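Local coordinates for protein inositol-1-monophosphatase (Nostoc sp., PDB 5ZHH) that probably hydrolyses inositol monophosphates to free myo-inositol and phosphate in a metal-dependent reaction, at residues T6-I10 and H61-H65; E81-D87 and S105-N111. Residues are numbered along the deposited sequence.

Contact 1: T6-I10 and H61-H65; sequences TFLDI and HFPQH
Residues T6-I10 form a turn of the N-terminal helix 3-25, with I10 N hydrogen-bonded to T6 O at 3.3 Å. H61 ends helix 44-61; F62, with phi/psi -129/71, breaks the helix and opens a type I beta turn to H65, closed by H65 N to F62 O at 3.1 Å. CA-CA separations are 7.6 Å for I10-H61 and 8.8 Å for F7-F62. F62 (chi1 m) points toward the helix, its CE2 3.6 Å from I10 CB. An aromatic cluster joins helix 3-25 to this turn, which leads into strand 66-69 of the large mixed sheet; flat rings suit the narrow gap. F7 (chi1 m) turns its edge to the F62 face, centroids 5.2 Å apart, planes at 75°, F7 CD1 3.5 Å from F62 CZ. H65, which keeps a polar edge for W84, turns its edge to the F7 face, offset, centroids 5.4 Å apart, planes at 70°. Branched I10 (m, m) lays CD1 over the H61 ring, a CH-pi contact 3.5 Å from its centroid, while H61 NE2 hydrogen-bonds D9 of the second subunit.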
loop_
_atom_site.group_PDB
_atom_site.type_symbol
_atom_site.label_atom_id
_atom_site.label_comp_id
_atom_site.label_asym_id
_atom_site.label_seq_id
_atom_site.Cartn_x
_atom_site.Cartn_y
_atom_site.Cartn_z
ATOM N N THR A 6 1.401 -1.421 28.198
ATOM C CA THR A 6 0.002 -1.005 28.228
ATOM C C THR A 6 -0.153 0.428 27.729
ATOM O O THR A 6 -1.055 0.722 26.934
ATOM C CB THR A 6 -0.546 -1.150 29.649
ATOM O OG1 THR A 6 -0.589 -2.536 29.995
ATOM C CG2 THR A 6 -1.952 -0.563 29.762
ATOM N N PHE A 7 0.736 1.328 28.168
ATOM C CA PHE A 7 0.711 2.697 27.667
ATOM C C PHE A 7 0.956 2.733 26.169
ATOM O O PHE A 7 0.273 3.457 25.435
ATOM C CB PHE A 7 1.771 3.541 28.379
ATOM C CG PHE A 7 1.557 3.665 29.853
ATOM C CD1 PHE A 7 0.282 3.678 30.377
ATOM C CD2 PHE A 7 2.636 3.767 30.714
ATOM C CE1 PHE A 7 0.080 3.793 31.744
ATOM C CE2 PHE A 7 2.442 3.886 32.081
ATOM C CZ PHE A 7 1.164 3.897 32.596
ATOM N N LEU A 8 1.923 1.942 25.701
ATOM C CA LEU A 8 2.276 1.929 24.286
ATOM C C LEU A 8 1.142 1.379 23.427
ATOM O O LEU A 8 0.907 1.865 22.311
ATOM C CB LEU A 8 3.557 1.113 24.095
ATOM C CG LEU A 8 4.045 0.935 22.661
ATOM C CD1 LEU A 8 4.369 2.295 22.060
ATOM C CD2 LEU A 8 5.251 0.008 22.607
ATOM N N ASP A 9 0.443 0.350 23.919
ATOM C CA ASP A 9 -0.696 -0.196 23.187
ATOM C C ASP A 9 -1.751 0.873 22.940
ATOM O O ASP A 9 -2.311 0.965 21.844
ATOM C CB ASP A 9 -1.319 -1.370 23.952
ATOM C CG ASP A 9 -0.448 -2.609 23.958
ATOM O OD1 ASP A 9 0.497 -2.697 23.145
ATOM O OD2 ASP A 9 -0.724 -3.506 24.783
ATOM N N ILE A 10 -2.068 1.663 23.969
ATOM C CA ILE A 10 -3.139 2.646 23.845
ATOM C C ILE A 10 -2.694 3.824 22.986
ATOM O O ILE A 10 -3.467 4.347 22.172
ATOM C CB ILE A 10 -3.602 3.110 25.237
ATOM C CG1 ILE A 10 -4.220 1.942 25.999
ATOM C CG2 ILE A 10 -4.607 4.245 25.110
ATOM C CD1 ILE A 10 -5.246 1.197 25.208
ATOM N N HIS A 61 -8.944 5.559 28.688
ATOM C CA HIS A 61 -8.117 4.488 29.228
ATOM C C HIS A 61 -7.351 4.927 30.470
ATOM O O HIS A 61 -7.169 4.122 31.392
ATOM C CB HIS A 61 -7.146 3.980 28.163
ATOM C CG HIS A 61 -7.804 3.186 27.075
ATOM N ND1 HIS A 61 -8.004 1.826 27.168
ATOM C CD2 HIS A 61 -8.300 3.559 25.871
ATOM C CE1 HIS A 61 -8.600 1.394 26.070
ATOM N NE2 HIS A 61 -8.793 2.426 25.267
ATOM N N PHE A 62 -6.916 6.186 30.526
ATOM C CA PHE A 62 -6.091 6.695 31.623
ATOM C C PHE A 62 -6.710 7.979 32.173
ATOM O O PHE A 62 -6.149 9.072 32.028
ATOM C CB PHE A 62 -4.655 6.933 31.151
ATOM C CG PHE A 62 -4.056 5.762 30.402
ATOM C CD1 PHE A 62 -3.840 4.550 31.039
ATOM C CD2 PHE A 62 -3.707 5.881 29.067
ATOM C CE1 PHE A 62 -3.289 3.476 30.354
ATOM C CE2 PHE A 62 -3.153 4.813 28.379
ATOM C CZ PHE A 62 -2.948 3.611 29.021
ATOM N N PRO A 63 -7.842 7.869 32.870
ATOM C CA PRO A 63 -8.532 9.086 33.345
ATOM C C PRO A 63 -7.732 9.921 34.329
ATOM O O PRO A 63 -8.009 11.120 34.455
ATOM C CB PRO A 63 -9.814 8.541 33.991
ATOM C CG PRO A 63 -9.564 7.095 34.236
ATOM C CD PRO A 63 -8.544 6.630 33.251
ATOM N N GLN A 64 -6.760 9.338 35.029
ATOM C CA GLN A 64 -5.977 10.064 36.023
ATOM C C GLN A 64 -4.721 10.711 35.452
ATOM O O GLN A 64 -4.022 11.421 36.183
ATOM C CB GLN A 64 -5.607 9.143 37.194
ATOM C CG GLN A 64 -6.688 9.034 38.277
ATOM C CD GLN A 64 -8.040 8.621 37.732
ATOM O OE1 GLN A 64 -8.201 7.514 37.222
ATOM N NE2 GLN A 64 -9.020 9.513 37.834
ATOM N N HIS A 65 -4.405 10.480 34.181
ATOM C CA HIS A 65 -3.223 11.091 33.594
ATOM C C HIS A 65 -3.517 12.530 33.173
ATOM O O HIS A 65 -4.665 12.912 32.936
ATOM C CB HIS A 65 -2.746 10.291 32.379
ATOM C CG HIS A 65 -2.238 8.921 32.708
ATOM N ND1 HIS A 65 -1.548 8.148 31.799
ATOM C CD2 HIS A 65 -2.318 8.186 33.843
ATOM C CE1 HIS A 65 -1.221 6.997 32.360
ATOM N NE2 HIS A 65 -1.678 6.994 33.600
#

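Contact 2: E81-D87 and S105-N111; sequences EYLWAID and SIGLLIN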
loop_
_atom_site.group_PDB
_atom_site.type_symbol
_atom_site.label_atom_id
_atom_site.label_comp_id
_atom_site.label_asym_id
_atom_site.label_seq_id
_atom_site.Cartn_x
_atom_site.Cartn_y
_atom_site.Cartn_z
ATOM N N GLU A 81 2.584 12.691 37.746
ATOM C CA GLU A 81 3.539 11.659 37.368
ATOM C C GLU A 81 3.411 11.312 35.889
ATOM O O GLU A 81 4.417 11.078 35.211
ATOM C CB GLU A 81 3.334 10.416 38.234
ATOM C CG GLU A 81 4.236 9.256 37.870
ATOM C CD GLU A 81 3.978 8.027 38.718
ATOM O OE1 GLU A 81 2.899 7.944 39.343
ATOM O OE2 GLU A 81 4.866 7.151 38.771
ATOM N N TYR A 82 2.186 11.290 35.368
ATOM C CA TYR A 82 1.927 10.937 33.977
ATOM C C TYR A 82 1.434 12.161 33.222
ATOM O O TYR A 82 0.398 12.738 33.573
ATOM C CB TYR A 82 0.905 9.803 33.885
ATOM C CG TYR A 82 1.366 8.533 34.553
ATOM C CD1 TYR A 82 2.398 7.779 34.012
ATOM C CD2 TYR A 82 0.767 8.085 35.725
ATOM C CE1 TYR A 82 2.826 6.615 34.616
ATOM C CE2 TYR A 82 1.190 6.920 36.340
ATOM C CZ TYR A 82 2.219 6.189 35.779
ATOM O OH TYR A 82 2.644 5.029 36.383
ATOM N N LEU A 83 2.168 12.546 32.182
ATOM C CA LEU A 83 1.827 13.705 31.367
ATOM C C LEU A 83 2.011 13.329 29.908
ATOM O O LEU A 83 3.133 13.039 29.481
ATOM C CB LEU A 83 2.695 14.923 31.724
ATOM C CG LEU A 83 2.404 16.192 30.916
ATOM C CD1 LEU A 83 0.980 16.655 31.174
ATOM C CD2 LEU A 83 3.398 17.307 31.250
ATOM N N TRP A 84 0.918 13.347 29.147
ATOM C CA TRP A 84 0.957 13.031 27.725
ATOM C C TRP A 84 1.207 14.310 26.938
ATOM O O TRP A 84 0.533 15.322 27.153
ATOM C CB TRP A 84 -0.349 12.383 27.264
ATOM C CG TRP A 84 -0.575 11.006 27.800
ATOM C CD1 TRP A 84 -1.204 10.678 28.963
ATOM C CD2 TRP A 84 -0.196 9.766 27.183
ATOM N NE1 TRP A 84 -1.230 9.315 29.119
ATOM C CE2 TRP A 84 -0.613 8.731 28.043
ATOM C CE3 TRP A 84 0.471 9.433 26.000
ATOM C CZ2 TRP A 84 -0.395 7.383 27.755
ATOM C CZ3 TRP A 84 0.687 8.087 25.712
ATOM C CH2 TRP A 84 0.254 7.081 26.588
ATOM N N ALA A 85 2.195 14.270 26.052
ATOM C CA ALA A 85 2.533 15.391 25.179
ATOM C C ALA A 85 2.053 15.027 23.778
ATOM O O ALA A 85 2.638 14.153 23.125
ATOM C CB ALA A 85 4.032 15.681 25.208
ATOM N N ILE A 86 0.984 15.690 23.333
ATOM C CA ILE A 86 0.221 15.304 22.146
ATOM C C ILE A 86 0.388 16.369 21.069
ATOM O O ILE A 86 0.100 17.546 21.314
ATOM C CB ILE A 86 -1.272 15.147 22.474
ATOM C CG1 ILE A 86 -1.504 14.046 23.501
ATOM C CG2 ILE A 86 -2.063 14.877 21.210
ATOM C CD1 ILE A 86 -0.706 12.831 23.253
ATOM N N ASP A 87 0.807 15.959 19.870
ATOM C CA ASP A 87 0.617 16.802 18.692
ATOM C C ASP A 87 -0.348 16.102 17.747
ATOM O O ASP A 87 0.029 15.101 17.112
ATOM C CB ASP A 87 1.929 17.115 17.970
ATOM C CG ASP A 87 1.787 18.286 16.991
ATOM O OD1 ASP A 87 0.649 18.589 16.569
ATOM O OD2 ASP A 87 2.806 18.909 16.639
ATOM N N SER A 105 1.818 12.774 16.723
ATOM C CA SER A 105 2.869 12.450 17.684
ATOM C C SER A 105 2.238 12.340 19.063
ATOM O O SER A 105 1.588 13.284 19.522
ATOM C CB SER A 105 3.976 13.513 17.677
ATOM O OG SER A 105 5.016 13.191 18.589
ATOM N N ILE A 106 2.430 11.195 19.720
ATOM C CA ILE A 106 1.853 10.922 21.036
ATOM C C ILE A 106 2.969 10.424 21.942
ATOM O O ILE A 106 3.445 9.294 21.782
ATOM C CB ILE A 106 0.719 9.891 20.960
ATOM C CG1 ILE A 106 -0.397 10.402 20.044
ATOM C CG2 ILE A 106 0.188 9.584 22.350
ATOM C CD1 ILE A 106 -1.529 9.417 19.854
ATOM N N GLY A 107 3.383 11.248 22.897
ATOM C CA GLY A 107 4.447 10.890 23.812
ATOM C C GLY A 107 3.970 10.959 25.247
ATOM O O GLY A 107 3.088 11.750 25.588
ATOM N N LEU A 108 4.552 10.114 26.090
ATOM C CA LEU A 108 4.224 10.097 27.507
ATOM C C LEU A 108 5.473 10.444 28.296
ATOM O O LEU A 108 6.509 9.784 28.146
ATOM C CB LEU A 108 3.668 8.739 27.944
ATOM C CG LEU A 108 3.485 8.607 29.464
ATOM C CD1 LEU A 108 2.469 9.628 29.970
ATOM C CD2 LEU A 108 3.053 7.190 29.854
ATOM N N LEU A 109 5.365 11.477 29.132
ATOM C CA LEU A 109 6.385 11.840 30.105
ATOM C C LEU A 109 6.031 11.210 31.446
ATOM O O LEU A 109 4.911 11.382 31.945
ATOM C CB LEU A 109 6.489 13.362 30.260
ATOM C CG LEU A 109 6.870 14.219 29.052
ATOM C CD1 LEU A 109 6.390 15.650 29.250
ATOM C CD2 LEU A 109 8.383 14.198 28.830
ATOM N N ILE A 110 6.970 10.465 32.015
ATOM C CA ILE A 110 6.831 9.918 33.358
ATOM C C ILE A 110 7.821 10.661 34.247
ATOM O O ILE A 110 9.042 10.560 34.056
ATOM C CB ILE A 110 7.047 8.402 33.390
ATOM C CG1 ILE A 110 6.023 7.729 32.471
ATOM C CG2 ILE A 110 6.934 7.879 34.819
ATOM C CD1 ILE A 110 6.143 6.220 32.388
ATOM N N ASN A 111 7.288 11.437 35.193
ATOM C CA ASN A 111 8.092 12.324 36.027
ATOM C C ASN A 111 8.957 13.233 35.156
ATOM O O ASN A 111 10.130 13.480 35.442
ATOM C CB ASN A 111 8.939 11.521 37.018
ATOM C CG ASN A 111 8.089 10.719 37.997
ATOM O OD1 ASN A 111 7.087 11.210 38.519
ATOM N ND2 ASN A 111 8.468 9.466 38.217
HETATM O O HOH W 1 4.879 13.963 21.334
#
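The two strands, 82-87 and 105-110, run antiparallel at 157°, their axes 4.5 Å apart at closest approach. Paired backbone hydrogen bonds join L83 with L109 (L83 N to L109 O 3.0 Å, L109 N to L83 O 2.7 Å), A85 with G107 (A85 N to G107 O 2.7 Å, G107 N to A85 O 3.0 Å) and D87 with S105 (D87 N to S105 O 2.8 Å, S105 N to D87 O 3.0 Å). N111 N adds a bond to E81 O at 2.9 Å. Between these lie the non-hydrogen-bonded pairs Y82-I110, W84-L108 and I86-I106, where CA-H...O contacts such as W84 CA to G107 O at 3.3 Å supplement the ladder. Both strands are interior to the mixed sheet of the inositol monophosphatase fold: 66-69 flanks the first and 113-121 the second, with helices 3-25 and 213-225 packed on opposite faces.

Helix 3-25 covers the face carrying W84, L108, I86 and I106, whose large apolar side chains fill the space between sheet and helix: L108 CD1 sits over the indole, 3.7 Å from the five-membered ring centroid in a CH-pi contact, and I86 CD1 meets I106 CG2 at 3.5 Å. On the other face L83 CD2 lies 4.0 Å from L109 CD1, and small A85, G107 and S105 accommodate a water that donates to A85 O (2.9 Å) and accepts from S105 OG (2.9 Å).

Contacts 1 and 2 follow one another along the chain, and their centres lie about 10 Å apart. They meet through F7 and H65 of the aromatic cluster: H65 ND1 and W84 NE1 are 2.9 Å apart, a probable hydrogen bond, and H65 also stacks on Y82, with H65 NE2 3.4 Å from Y82 CD2. F7 reaches both strands, F7 CE2 lying 3.7 Å from Y82 CE1 and F7 CD2 3.6 Å from L108 CD2. F7 is one of the residues through which helix 3-25 packs on the sheet face bearing W84, while contact 1 also borders the second subunit. At the far end of contact 2, D87 lies close to D90 and D215, an acidic group consistent with the family's metal-binding active site.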